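Local atomic coordinates of putative capsular polysaccharide biosynthesis protein (Streptococcus pneumoniae serotype 4, PDB entry 6EWJ), a protein that probably acts as a pyridoxal phosphate-dependent sugar aminotransferase in the biosynthesis of pneumococcal teichoic acid. Residues Glu136-Val141 / Leu307-Glu312; Leu181-Lys186 / Val314-His319; Thr197-His202 / Ser214-Ala219; Pro282-Arg287 / Leu385-Ser390. One frame throughout, in Å; residues are numbered along the deposited sequence.

Contact 1. Residues Glu136-Val141 / Leu307-Glu312; sequences ELAGIV and LAHKTE
Ile-140 drives its extended side chain into the bend of the 307-312 loop, where CD1 rests 3.4 Å from the carbonyl O of Ala-308. The same methyl meets Leu-307 CD1 at 3.8 Å, the two side chains crossing obliquely, and it also lies over one face of the His-309 imidazole, 4.2 Å above the plane and displaced toward the rim. Below it, Ile-140 CG1 comes within 4.0 Å of His-309 ND1. Within the contact the imidazole is also met at its edge: Ala-138 O lies in the ring plane, 3.4 Å from His-309 CE1, and the Ala-138 methyl follows it toward the same carbon. Leu-137 adds a looser apolar touch through CD2, 4.3 Å from Leu-307 CD1.

The next shell explains these positions. Two overlapping turns shape 136-141, closed by Gly-139 N to Glu-136 O and by Ile-140 N to Leu-137 O at 3.0 Å. They carry Ala-138 and Gly-139 through positive phi; at Gly-139 (phi 109°) a CB would collide with the preceding carbonyl. The imidazole is fixed by Ser-316 OG at ND1 and, weakly, by Leu-320 O at NE2, so both ring nitrogens are occupied.

Leu-137 also touches Tyr-351 of the pyridoxal phosphate site, unoccupied in this chain, while Ala-138 N is bonded to His-179 of the same site. The loop between strand 129-132 and helix 144-153 is thus pressed against the link from strand 304-306 to strand 314-315, with Ile-322 of strand 321-325 and Phe-376 of helix 371-378 packed alongside.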
loop_
_atom_site.group_PDB
_atom_site.type_symbol
_atom_site.label_atom_id
_atom_site.label_comp_id
_atom_site.label_asym_id
_atom_site.label_seq_id
_atom_site.Cartn_x
_atom_site.Cartn_y
_atom_site.Cartn_z
ATOM N N GLU A 136 12.752 -6.872 -17.234
ATOM C CA GLU A 136 12.328 -7.613 -18.387
ATOM C C GLU A 136 11.567 -6.613 -19.274
ATOM O O GLU A 136 10.351 -6.625 -19.416
ATOM C CB GLU A 136 11.491 -8.839 -18.018
ATOM C CG GLU A 136 11.889 -9.580 -16.762
ATOM C CD GLU A 136 13.275 -10.206 -16.759
ATOM O OE1 GLU A 136 14.040 -10.140 -17.753
ATOM O OE2 GLU A 136 13.610 -10.766 -15.680
ATOM N N LEU A 137 12.339 -5.713 -19.881
ATOM C CA LEU A 137 11.761 -4.560 -20.551
ATOM C C LEU A 137 10.850 -4.961 -21.694
ATOM O O LEU A 137 11.251 -5.761 -22.565
ATOM C CB LEU A 137 12.842 -3.648 -21.099
ATOM C CG LEU A 137 12.327 -2.324 -21.657
ATOM C CD1 LEU A 137 11.912 -1.366 -20.541
ATOM C CD2 LEU A 137 13.446 -1.674 -22.475
ATOM N N ALA A 138 9.664 -4.341 -21.731
ATOM C CA ALA A 138 8.643 -4.566 -22.728
ATOM C C ALA A 138 8.088 -6.000 -22.783
ATOM O O ALA A 138 7.245 -6.294 -23.621
ATOM C CB ALA A 138 9.140 -4.132 -24.089
ATOM N N GLY A 139 8.540 -6.863 -21.885
ATOM C CA GLY A 139 8.185 -8.306 -21.842
ATOM C C GLY A 139 9.324 -9.217 -22.244
ATOM O O GLY A 139 9.256 -10.445 -22.101
ATOM N N ILE A 140 10.383 -8.620 -22.738
ATOM C CA ILE A 140 11.551 -9.351 -23.185
ATOM C C ILE A 140 12.420 -9.717 -21.962
ATOM O O ILE A 140 12.920 -8.836 -21.275
ATOM C CB ILE A 140 12.354 -8.483 -24.166
ATOM C CG1 ILE A 140 11.443 -8.041 -25.332
ATOM C CG2 ILE A 140 13.559 -9.252 -24.694
ATOM C CD1 ILE A 140 11.947 -6.830 -26.073
ATOM N N VAL A 141 12.641 -11.036 -21.759
ATOM C CA VAL A 141 13.292 -11.549 -20.568
ATOM C C VAL A 141 14.783 -11.498 -20.803
ATOM O O VAL A 141 15.226 -11.805 -21.904
ATOM C CB VAL A 141 12.871 -13.011 -20.252
ATOM C CG1 VAL A 141 13.670 -13.576 -19.087
ATOM C CG2 VAL A 141 11.385 -13.048 -19.887
ATOM N N LEU A 307 12.370 -3.326 -30.950
ATOM C CA LEU A 307 12.976 -4.379 -30.165
ATOM C C LEU A 307 12.243 -5.661 -30.531
ATOM O O LEU A 307 11.000 -5.636 -30.657
ATOM C CB LEU A 307 12.793 -4.184 -28.659
ATOM C CG LEU A 307 13.442 -3.047 -27.939
ATOM C CD1 LEU A 307 13.283 -3.321 -26.445
ATOM C CD2 LEU A 307 14.890 -2.840 -28.361
ATOM N N ALA A 308 13.002 -6.740 -30.632
ATOM C CA ALA A 308 12.451 -8.027 -31.050
ATOM C C ALA A 308 11.728 -8.690 -29.897
ATOM O O ALA A 308 12.278 -8.834 -28.802
ATOM C CB ALA A 308 13.530 -8.940 -31.612
ATOM N N HIS A 309 10.471 -9.026 -30.154
ATOM C CA HIS A 309 9.658 -9.743 -29.180
ATOM C C HIS A 309 9.731 -11.235 -29.246
ATOM O O HIS A 309 9.234 -11.933 -28.356
ATOM C CB HIS A 309 8.220 -9.236 -29.231
ATOM C CG HIS A 309 8.057 -7.892 -28.593
ATOM N ND1 HIS A 309 7.948 -7.725 -27.228
ATOM C CD2 HIS A 309 7.950 -6.655 -29.130
ATOM C CE1 HIS A 309 7.761 -6.447 -26.949
ATOM N NE2 HIS A 309 7.762 -5.772 -28.078
ATOM N N LYS A 310 10.338 -11.745 -30.312
ATOM C CA LYS A 310 10.525 -13.170 -30.474
ATOM C C LYS A 310 11.983 -13.371 -30.836
ATOM O O LYS A 310 12.432 -12.764 -31.785
ATOM C CB LYS A 310 9.569 -13.702 -31.544
ATOM C CG LYS A 310 9.604 -15.210 -31.790
ATOM C CD LYS A 310 9.818 -16.089 -30.554
ATOM C CE LYS A 310 9.314 -17.534 -30.806
ATOM N NZ LYS A 310 9.419 -18.484 -29.656
ATOM N N THR A 311 12.712 -14.105 -29.997
ATOM C CA THR A 311 14.106 -14.438 -30.225
ATOM C C THR A 311 14.299 -15.970 -30.098
ATOM O O THR A 311 13.391 -16.704 -29.754
ATOM C CB THR A 311 15.076 -13.684 -29.285
ATOM O OG1 THR A 311 15.017 -14.225 -27.949
ATOM C CG2 THR A 311 14.785 -12.154 -29.295
ATOM N N GLU A 312 15.521 -16.391 -30.330
ATOM C CA GLU A 312 15.963 -17.752 -30.095
ATOM C C GLU A 312 15.638 -18.256 -28.694
ATOM O O GLU A 312 15.203 -19.407 -28.517
ATOM C CB GLU A 312 17.470 -17.756 -30.344
ATOM C CG GLU A 312 18.144 -19.100 -30.409
ATOM C CD GLU A 312 19.486 -19.004 -31.065
ATOM O OE1 GLU A 312 20.506 -18.922 -30.347
ATOM O OE2 GLU A 312 19.522 -19.011 -32.316
#

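Contact 2. Residues Leu181-Lys186 / Val314-His319; sequences LGSTYK and VESSRH. Unlike the reference sequence in segment 181-186: Thr-184 (reference Ile).
Ser-183 OG is the polar hub of this contact, gripped three times. It accepts from Ser-317 N at 2.9 Å and from Ser-317 OG at 2.8 Å, and its remaining bond goes to Gly-139 O. Both serines are turned for this: Ser-183 OG lies anti to its carbonyl carbon, while Ser-317 OG takes the crowded place between backbone N and carbonyl carbon (chi1 54°).

The backbone then continues as a short antiparallel ladder. Thr-184 and Glu-315 form a hydrogen-bonded pair, Thr-184 N reaching Glu-315 O at 2.9 Å, nearly straight and in the carbonyl plane. The return bond from Glu-315 N to Thr-184 O is longer, 3.1 Å, and arrives from above the carbonyl plane. Their side chains run side by side, bringing Thr-184 OG1 to 3.3 Å from Glu-315 CB. On the other face the non-hydrogen-bonded pair Tyr-185 and Val-314 meets loosely, Val-314 CG2 at the edge of the ring; Tyr-185 OH is taken up by Asp-145 N.

Glu-315, bent at chi2, curls back to Arg-318, whose NH1 makes a salt bridge with OE2 at 2.9 Å. That guanidinium contact comes from well above the carboxylate plane. Ser-316 OG accepts from Arg-318 N at 2.9 Å, an ST turn, and is also hydrogen-bonded to His-309 ND1; Leu-181 O is bonded to Tyr-281 OH.

Strand 184-185 is the middle member of a small three-stranded antiparallel sheet, between 188-189 and 314-315. Helix 268-299 packs on Ser-317 and Arg-318 in the loop after strand 314-315, and helix 40-53 on Leu-181.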
loop_
_atom_site.group_PDB
_atom_site.type_symbol
_atom_site.label_atom_id
_atom_site.label_comp_id
_atom_site.label_asym_id
_atom_site.label_seq_id
_atom_site.Cartn_x
_atom_site.Cartn_y
_atom_site.Cartn_z
ATOM N N LEU A 181 4.528 -10.566 -17.251
ATOM C CA LEU A 181 3.636 -11.685 -16.932
ATOM C C LEU A 181 3.271 -12.428 -18.233
ATOM O O LEU A 181 2.736 -11.807 -19.180
ATOM C CB LEU A 181 2.391 -11.243 -16.242
ATOM C CG LEU A 181 1.456 -12.406 -15.847
ATOM C CD1 LEU A 181 2.042 -13.273 -14.726
ATOM C CD2 LEU A 181 0.109 -11.811 -15.471
ATOM N N GLY A 182 3.588 -13.738 -18.272
ATOM C CA GLY A 182 3.368 -14.557 -19.452
ATOM C C GLY A 182 4.497 -14.638 -20.467
ATOM O O GLY A 182 4.365 -15.327 -21.452
ATOM N N SER A 183 5.601 -13.934 -20.256
ATOM C CA SER A 183 6.771 -14.057 -21.100
ATOM C C SER A 183 7.468 -15.384 -20.783
ATOM O O SER A 183 7.303 -15.922 -19.694
ATOM C CB SER A 183 7.747 -12.894 -20.863
ATOM O OG SER A 183 7.125 -11.646 -21.164
ATOM N N THR A 184 8.231 -15.896 -21.740
ATOM C CA THR A 184 9.066 -17.089 -21.530
ATOM C C THR A 184 10.520 -16.902 -22.007
ATOM O O THR A 184 10.811 -16.096 -22.870
ATOM C CB THR A 184 8.513 -18.320 -22.255
ATOM O OG1 THR A 184 8.561 -18.043 -23.641
ATOM C CG2 THR A 184 7.081 -18.636 -21.811
ATOM N N TYR A 185 11.411 -17.642 -21.350
ATOM C CA TYR A 185 12.842 -17.710 -21.612
ATOM C C TYR A 185 13.187 -19.182 -21.643
ATOM O O TYR A 185 13.069 -19.877 -20.633
ATOM C CB TYR A 185 13.613 -17.052 -20.480
ATOM C CG TYR A 185 15.092 -17.197 -20.538
ATOM C CD1 TYR A 185 15.810 -16.436 -21.396
ATOM C CD2 TYR A 185 15.775 -18.033 -19.670
ATOM C CE1 TYR A 185 17.187 -16.579 -21.505
ATOM C CE2 TYR A 185 17.153 -18.185 -19.745
ATOM C CZ TYR A 185 17.854 -17.450 -20.686
ATOM O OH TYR A 185 19.210 -17.519 -20.770
ATOM N N LYS A 186 13.618 -19.657 -22.814
ATOM C CA LYS A 186 13.925 -21.059 -23.053
ATOM C C LYS A 186 12.734 -21.915 -22.669
ATOM O O LYS A 186 12.887 -22.948 -22.039
ATOM C CB LYS A 186 15.208 -21.459 -22.330
ATOM C CG LYS A 186 16.415 -20.701 -22.911
ATOM C CD LYS A 186 17.737 -21.084 -22.285
ATOM C CE LYS A 186 18.872 -20.400 -23.027
ATOM N NZ LYS A 186 19.932 -21.353 -23.339
ATOM N N VAL A 314 13.628 -16.086 -26.277
ATOM C CA VAL A 314 12.526 -15.387 -25.648
ATOM C C VAL A 314 11.273 -15.408 -26.506
ATOM O O VAL A 314 11.336 -15.140 -27.715
ATOM C CB VAL A 314 12.895 -13.900 -25.355
ATOM C CG1 VAL A 314 11.678 -13.058 -24.852
ATOM C CG2 VAL A 314 14.036 -13.866 -24.371
ATOM N N GLU A 315 10.148 -15.680 -25.862
ATOM C CA GLU A 315 8.840 -15.284 -26.370
ATOM C C GLU A 315 8.284 -14.235 -25.392
ATOM O O GLU A 315 7.840 -14.557 -24.266
ATOM C CB GLU A 315 7.892 -16.485 -26.471
ATOM C CG GLU A 315 6.432 -16.177 -26.858
ATOM C CD GLU A 315 6.172 -16.026 -28.334
ATOM O OE1 GLU A 315 7.102 -16.039 -29.147
ATOM O OE2 GLU A 315 4.999 -15.845 -28.707
ATOM N N SER A 316 8.279 -12.988 -25.842
ATOM C CA SER A 316 7.810 -11.870 -25.017
ATOM C C SER A 316 6.312 -11.868 -24.875
ATOM O O SER A 316 5.612 -12.284 -25.776
ATOM C CB SER A 316 8.277 -10.524 -25.641
ATOM O OG SER A 316 7.726 -9.399 -24.946
ATOM N N SER A 317 5.825 -11.403 -23.713
ATOM C CA SER A 317 4.383 -11.114 -23.504
ATOM C C SER A 317 3.878 -9.927 -24.310
ATOM O O SER A 317 2.690 -9.696 -24.357
ATOM C CB SER A 317 4.070 -10.900 -22.006
ATOM O OG SER A 317 4.925 -9.892 -21.469
ATOM N N ARG A 318 4.800 -9.154 -24.907
ATOM C CA ARG A 318 4.494 -8.080 -25.847
ATOM C C ARG A 318 3.724 -6.965 -25.163
ATOM O O ARG A 318 2.570 -6.645 -25.534
ATOM C CB ARG A 318 3.785 -8.607 -27.082
ATOM C CG ARG A 318 4.668 -9.572 -27.883
ATOM C CD ARG A 318 3.919 -10.222 -29.015
ATOM N NE ARG A 318 4.767 -11.124 -29.794
ATOM C CZ ARG A 318 5.044 -12.401 -29.506
ATOM N NH1 ARG A 318 4.564 -12.974 -28.383
ATOM N NH2 ARG A 318 5.819 -13.097 -30.330
ATOM N N HIS A 319 4.352 -6.449 -24.116
ATOM C CA HIS A 319 3.755 -5.342 -23.302
ATOM C C HIS A 319 3.967 -3.926 -23.870
ATOM O O HIS A 319 3.025 -3.150 -23.959
ATOM C CB HIS A 319 4.305 -5.394 -21.876
ATOM C CG HIS A 319 3.854 -4.242 -21.058
ATOM N ND1 HIS A 319 2.525 -3.906 -20.937
ATOM C CD2 HIS A 319 4.550 -3.254 -20.467
ATOM C CE1 HIS A 319 2.427 -2.782 -20.261
ATOM N NE2 HIS A 319 3.642 -2.381 -19.952
#

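Contact 3. Residues Thr197-His202 / Ser214-Ala219; sequences TSFSFH and SATWKA
Strands 197-200 and 214-217 run antiparallel at 152°, their axes 4.8 Å apart, and two hydrogen-bonded pairs, Thr-197 with Thr-216 and Phe-199 with Ser-214, enclose the non-hydrogen-bonded pair of Ser-198 and Ala-215, with three of the four bonds close to straight and Thr-197 N meeting Thr-216 O at 2.8 Å. Side chains gather on the face shared by Thr-197, Phe-199, Ser-214 and Thr-216. Ser-214 OG, in the crowded position between its backbone N and carbonyl carbon, sits at the edge of the Phe-199 ring, 3.4 Å from CD2. Farther round the same edge, Phe-199 CE2 touches Thr-216 CG2 at 3.9 Å. From within the same strand, Thr-197 CG2 lies over one ring face, offset toward the rim, 3.7 Å above the plane. Phe-201 brings CZ to 3.7 Å from Ser-214 OG, so the serine hydroxyl touches both aromatic rings. Thr-216 OG1 is bonded to Lys-57 O and Thr-55 OG1. Across the sheet, Ser-198 and Ala-215 pack on Ala-67 of helix 64-74. Ser-200, a pyridoxal phosphate-binding residue, ends its strand in an ST turn to His-202 N. Strand 213-217 lies antiparallel to both its neighbours in the seven-stranded mixed sheet typical of fold-type I aminotransferases, and the loop joining the pair holds Lys-205, the predicted cofactor-bearing lysine.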
loop_
_atom_site.group_PDB
_atom_site.type_symbol
_atom_site.label_atom_id
_atom_site.label_comp_id
_atom_site.label_asym_id
_atom_site.label_seq_id
_atom_site.Cartn_x
_atom_site.Cartn_y
_atom_site.Cartn_z
ATOM N N THR A 197 10.746 -13.015 -8.257
ATOM C CA THR A 197 10.186 -12.186 -9.320
ATOM C C THR A 197 9.061 -11.290 -8.780
ATOM O O THR A 197 8.184 -11.768 -8.037
ATOM C CB THR A 197 9.675 -13.050 -10.497
ATOM O OG1 THR A 197 10.730 -13.916 -10.951
ATOM C CG2 THR A 197 9.192 -12.197 -11.658
ATOM N N SER A 198 9.058 -10.020 -9.191
ATOM C CA SER A 198 7.875 -9.146 -9.041
ATOM C C SER A 198 7.150 -8.902 -10.350
ATOM O O SER A 198 7.754 -8.628 -11.364
ATOM C CB SER A 198 8.227 -7.741 -8.445
ATOM O OG SER A 198 9.324 -7.208 -9.136
ATOM N N PHE A 199 5.843 -8.916 -10.270
ATOM C CA PHE A 199 4.946 -8.604 -11.356
ATOM C C PHE A 199 4.070 -7.417 -11.028
ATOM O O PHE A 199 3.796 -7.124 -9.838
ATOM C CB PHE A 199 4.019 -9.803 -11.609
ATOM C CG PHE A 199 4.716 -11.024 -12.163
ATOM C CD1 PHE A 199 5.058 -11.092 -13.496
ATOM C CD2 PHE A 199 4.982 -12.140 -11.344
ATOM C CE1 PHE A 199 5.717 -12.215 -14.028
ATOM C CE2 PHE A 199 5.621 -13.269 -11.861
ATOM C CZ PHE A 199 5.963 -13.303 -13.199
ATOM N N SER A 200 3.562 -6.772 -12.073
ATOM C CA SER A 200 2.742 -5.567 -11.914
ATOM C C SER A 200 1.429 -5.856 -12.623
ATOM O O SER A 200 1.445 -6.319 -13.745
ATOM C CB SER A 200 3.335 -4.331 -12.583
ATOM O OG SER A 200 2.453 -3.222 -12.498
ATOM N N PHE A 201 0.343 -5.447 -11.974
ATOM C CA PHE A 201 -0.991 -5.481 -12.533
ATOM C C PHE A 201 -1.578 -4.081 -12.549
ATOM O O PHE A 201 -2.809 -3.884 -12.465
ATOM C CB PHE A 201 -1.912 -6.432 -11.701
ATOM C CG PHE A 201 -1.288 -7.716 -11.282
ATOM C CD1 PHE A 201 -0.476 -8.466 -12.132
ATOM C CD2 PHE A 201 -1.604 -8.252 -10.064
ATOM C CE1 PHE A 201 0.064 -9.680 -11.720
ATOM C CE2 PHE A 201 -1.109 -9.505 -9.665
ATOM C CZ PHE A 201 -0.252 -10.185 -10.474
ATOM N N HIS A 202 -0.713 -3.069 -12.670
ATOM C CA HIS A 202 -1.152 -1.682 -12.797
ATOM C C HIS A 202 -2.088 -1.483 -13.986
ATOM O O HIS A 202 -2.027 -2.285 -14.981
ATOM C CB HIS A 202 0.081 -0.769 -12.888
ATOM C CG HIS A 202 -0.254 0.684 -12.958
ATOM N ND1 HIS A 202 -0.378 1.365 -14.152
ATOM C CD2 HIS A 202 -0.476 1.592 -11.989
ATOM C CE1 HIS A 202 -0.686 2.630 -13.908
ATOM N NE2 HIS A 202 -0.778 2.787 -12.600
ATOM N N SER A 214 2.445 -8.777 -7.679
ATOM C CA SER A 214 2.770 -9.959 -6.925
ATOM C C SER A 214 4.255 -10.178 -6.774
ATOM O O SER A 214 5.046 -9.735 -7.618
ATOM C CB SER A 214 2.091 -11.211 -7.575
ATOM O OG SER A 214 2.729 -11.542 -8.820
ATOM N N ALA A 215 4.590 -10.960 -5.759
ATOM C CA ALA A 215 5.911 -11.564 -5.559
ATOM C C ALA A 215 5.807 -13.077 -5.632
ATOM O O ALA A 215 4.911 -13.704 -5.045
ATOM C CB ALA A 215 6.462 -11.205 -4.201
ATOM N N THR A 216 6.759 -13.670 -6.309
ATOM C CA THR A 216 6.924 -15.093 -6.281
ATOM C C THR A 216 8.418 -15.443 -6.335
ATOM O O THR A 216 9.279 -14.553 -6.422
ATOM C CB THR A 216 6.109 -15.766 -7.417
ATOM O OG1 THR A 216 6.041 -17.190 -7.211
ATOM C CG2 THR A 216 6.720 -15.452 -8.801
ATOM N N TRP A 217 8.699 -16.748 -6.289
ATOM C CA TRP A 217 10.047 -17.254 -6.257
ATOM C C TRP A 217 10.085 -18.613 -6.922
ATOM O O TRP A 217 9.131 -19.384 -6.834
ATOM C CB TRP A 217 10.603 -17.346 -4.827
ATOM C CG TRP A 217 9.773 -18.163 -3.878
ATOM C CD1 TRP A 217 9.906 -19.518 -3.599
ATOM C CD2 TRP A 217 8.710 -17.685 -3.072
ATOM N NE1 TRP A 217 8.953 -19.903 -2.667
ATOM C CE2 TRP A 217 8.214 -18.783 -2.327
ATOM C CE3 TRP A 217 8.093 -16.431 -2.927
ATOM C CZ2 TRP A 217 7.155 -18.650 -1.448
ATOM C CZ3 TRP A 217 7.010 -16.308 -2.037
ATOM C CH2 TRP A 217 6.565 -17.407 -1.321
ATOM N N LYS A 218 11.197 -18.925 -7.559
ATOM C CA LYS A 218 11.300 -20.232 -8.176
ATOM C C LYS A 218 11.563 -21.311 -7.109
ATOM O O LYS A 218 12.167 -21.053 -6.068
ATOM C CB LYS A 218 12.316 -20.222 -9.317
ATOM C CG LYS A 218 13.770 -20.351 -8.934
ATOM C CD LYS A 218 14.597 -20.298 -10.220
ATOM C CE LYS A 218 16.071 -20.505 -9.949
ATOM N NZ LYS A 218 16.806 -20.244 -11.212
ATOM N N ALA A 219 11.078 -22.519 -7.383
ATOM C CA ALA A 219 11.293 -23.650 -6.490
ATOM C C ALA A 219 12.788 -23.786 -6.224
ATOM O O ALA A 219 13.589 -23.761 -7.140
ATOM C CB ALA A 219 10.733 -24.939 -7.103
#

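Contact 4. Residues Pro282-Arg287 / Leu385-Ser390; sequences PSLLQR and LHTKLS
Leu-284 is the first residue of the helical segment 282-287 to reach 385-390. Its CD2 meets Thr-387 CG2 at 3.8 Å, the two side chains crossing at about a right angle, and the threonine methyl also leans on the Leu-284 carbonyl O. With CG2 committed to the helix, Thr-387 OG1 occupies the crowded position between backbone N and carbonyl carbon, and it is bonded to Asp-18 OD2.

The receiving loop is a type I turn from His-386 to Leu-389, closed by a weak backbone bond and followed directly by helix 391-409, for which Ser-390 is the N-cap through its bond to Glu-393 N. The contact thus sets the long helix 268-299 against the turn that leads into the last helix modelled in the chain.

One turn beyond Leu-284, Arg-287 carries the polar half of the interface. Its CG is anti to the backbone N (chi1 -177°) and the chain bends at chi2 (57°), so that CB and CG slide past Thr-387 CG2 at 4.1 Å while the guanidinium continues toward Leu-389. Arg-287 NH2 donates to Leu-389 O at 2.8 Å, almost straight (169°) and in the guanidinium plane, though it lies above the plane of that carbonyl. The same NH2 makes a salt bridge with Asp-391. A water in the guanidinium plane accepts from Arg-287 NE at 2.8 Å and donates to Thr-387 O at 2.7 Å. Its second proton goes to Leu-389 O, which thus accepts one bond from Arg-287 NH2 and another from the water.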
loop_
_atom_site.group_PDB
_atom_site.type_symbol
_atom_site.label_atom_id
_atom_site.label_comp_id
_atom_site.label_asym_id
_atom_site.label_seq_id
_atom_site.Cartn_x
_atom_site.Cartn_y
_atom_site.Cartn_z
ATOM N N PRO A 282 -4.518 -15.812 -22.171
ATOM C CA PRO A 282 -4.162 -16.428 -23.463
ATOM C C PRO A 282 -4.685 -15.648 -24.676
ATOM O O PRO A 282 -3.865 -15.282 -25.522
ATOM C CB PRO A 282 -4.790 -17.838 -23.369
ATOM C CG PRO A 282 -4.789 -18.129 -21.909
ATOM C CD PRO A 282 -5.062 -16.812 -21.232
ATOM N N SER A 283 -5.974 -15.285 -24.724
ATOM C CA SER A 283 -6.516 -14.497 -25.862
ATOM C C SER A 283 -5.909 -13.079 -25.997
ATOM O O SER A 283 -5.671 -12.574 -27.111
ATOM C CB SER A 283 -8.039 -14.376 -25.807
ATOM O OG SER A 283 -8.429 -13.528 -24.758
ATOM N N LEU A 284 -5.673 -12.442 -24.858
ATOM C CA LEU A 284 -5.033 -11.091 -24.842
ATOM C C LEU A 284 -3.611 -11.136 -25.377
ATOM O O LEU A 284 -3.215 -10.325 -26.193
ATOM C CB LEU A 284 -5.077 -10.491 -23.445
ATOM C CG LEU A 284 -6.491 -10.200 -22.943
ATOM C CD1 LEU A 284 -6.486 -9.737 -21.482
ATOM C CD2 LEU A 284 -7.251 -9.178 -23.779
ATOM N N LEU A 285 -2.868 -12.131 -24.924
ATOM C CA LEU A 285 -1.535 -12.380 -25.399
ATOM C C LEU A 285 -1.515 -12.629 -26.913
ATOM O O LEU A 285 -0.612 -12.163 -27.589
ATOM C CB LEU A 285 -0.909 -13.546 -24.633
ATOM C CG LEU A 285 -0.511 -13.308 -23.175
ATOM C CD1 LEU A 285 0.218 -14.543 -22.652
ATOM C CD2 LEU A 285 0.383 -12.087 -23.027
ATOM N N GLN A 286 -2.507 -13.385 -27.422
ATOM C CA GLN A 286 -2.585 -13.701 -28.858
ATOM C C GLN A 286 -2.819 -12.432 -29.672
ATOM O O GLN A 286 -2.103 -12.177 -30.637
ATOM C CB GLN A 286 -3.679 -14.755 -29.135
ATOM C CG GLN A 286 -3.786 -15.171 -30.611
ATOM C CD GLN A 286 -2.492 -15.751 -31.165
ATOM O OE1 GLN A 286 -1.887 -16.627 -30.551
ATOM N NE2 GLN A 286 -2.034 -15.231 -32.303
ATOM N N ARG A 287 -3.782 -11.613 -29.247
ATOM C CA ARG A 287 -4.023 -10.322 -29.900
ATOM C C ARG A 287 -2.768 -9.435 -29.925
ATOM O O ARG A 287 -2.442 -8.861 -30.969
ATOM C CB ARG A 287 -5.172 -9.553 -29.248
ATOM C CG ARG A 287 -5.527 -8.224 -29.929
ATOM C CD ARG A 287 -5.888 -8.354 -31.398
ATOM N NE ARG A 287 -6.050 -7.033 -32.005
ATOM C CZ ARG A 287 -5.795 -6.711 -33.280
ATOM N NH1 ARG A 287 -5.384 -7.625 -34.168
ATOM N NH2 ARG A 287 -5.997 -5.460 -33.695
ATOM N N LEU A 385 0.589 -0.286 -27.774
ATOM C CA LEU A 385 0.437 -1.758 -27.874
ATOM C C LEU A 385 -0.493 -2.209 -26.758
ATOM O O LEU A 385 -0.087 -2.338 -25.601
ATOM C CB LEU A 385 1.777 -2.474 -27.765
ATOM C CG LEU A 385 1.779 -4.007 -27.941
ATOM C CD1 LEU A 385 1.149 -4.438 -29.237
ATOM C CD2 LEU A 385 3.189 -4.563 -27.828
ATOM N N HIS A 386 -1.755 -2.408 -27.134
ATOM C CA HIS A 386 -2.778 -2.834 -26.225
ATOM C C HIS A 386 -3.904 -3.428 -27.062
ATOM O O HIS A 386 -3.950 -3.264 -28.295
ATOM C CB HIS A 386 -3.292 -1.634 -25.421
ATOM C CG HIS A 386 -3.746 -0.480 -26.262
ATOM N ND1 HIS A 386 -5.003 -0.407 -26.825
ATOM C CD2 HIS A 386 -3.113 0.662 -26.627
ATOM C CE1 HIS A 386 -5.129 0.733 -27.484
ATOM N NE2 HIS A 386 -3.986 1.393 -27.391
ATOM N N THR A 387 -4.850 -4.048 -26.363
ATOM C CA THR A 387 -5.839 -4.910 -27.030
ATOM C C THR A 387 -7.102 -4.187 -27.492
ATOM O O THR A 387 -8.006 -4.823 -27.982
ATOM C CB THR A 387 -6.200 -6.066 -26.098
ATOM O OG1 THR A 387 -6.455 -5.554 -24.781
ATOM C CG2 THR A 387 -5.026 -7.029 -26.042
ATOM N N LYS A 388 -7.175 -2.873 -27.275
ATOM C CA LYS A 388 -8.205 -2.041 -27.866
ATOM C C LYS A 388 -7.814 -1.449 -29.229
ATOM O O LYS A 388 -8.656 -0.850 -29.892
ATOM C CB LYS A 388 -8.601 -0.911 -26.894
ATOM C CG LYS A 388 -8.940 -1.372 -25.466
ATOM C CD LYS A 388 -10.232 -2.159 -25.397
ATOM C CE LYS A 388 -11.466 -1.285 -25.499
ATOM N NZ LYS A 388 -12.671 -2.122 -25.226
ATOM N N LEU A 389 -6.569 -1.639 -29.660
ATOM C CA LEU A 389 -6.143 -1.220 -31.006
ATOM C C LEU A 389 -6.833 -2.047 -32.102
ATOM O O LEU A 389 -6.782 -3.271 -32.073
ATOM C CB LEU A 389 -4.632 -1.397 -31.193
ATOM C CG LEU A 389 -3.683 -0.455 -30.475
ATOM C CD1 LEU A 389 -2.251 -0.934 -30.674
ATOM C CD2 LEU A 389 -3.847 0.968 -30.982
ATOM N N SER A 390 -7.452 -1.377 -33.060
ATOM C CA SER A 390 -7.911 -2.039 -34.277
ATOM C C SER A 390 -6.735 -2.221 -35.261
ATOM O O SER A 390 -5.753 -1.474 -35.230
ATOM C CB SER A 390 -8.994 -1.202 -34.952
ATOM O OG SER A 390 -8.443 0.018 -35.440
HETATM O O HOH W 1 -7.514 -5.071 -30.600
#

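In the fold
Following the chain, contact 1 opens at 136-141, contact 2 at 181-186, and contact 3 at 197-202. Contact 3 closes first, at 214-219, a short loop within the large sheet nested inside the loops of contacts 1 and 2. Contact 4 then opens on helix 268-299, before contacts 1 and 2 close at 307-312 and 314-319; it closes last, at 385-390, so contacts 1, 2 and 4 all cross one another. Contacts 1 and 2, with centres about 7 Å apart, touch directly. Contact 2 also reaches contact 3 through Leu-181 on Phe-199, and contact 4 through Arg-318 O on Leu-385, so a run of touches leads from the large sheet to the loop before helix 391-409.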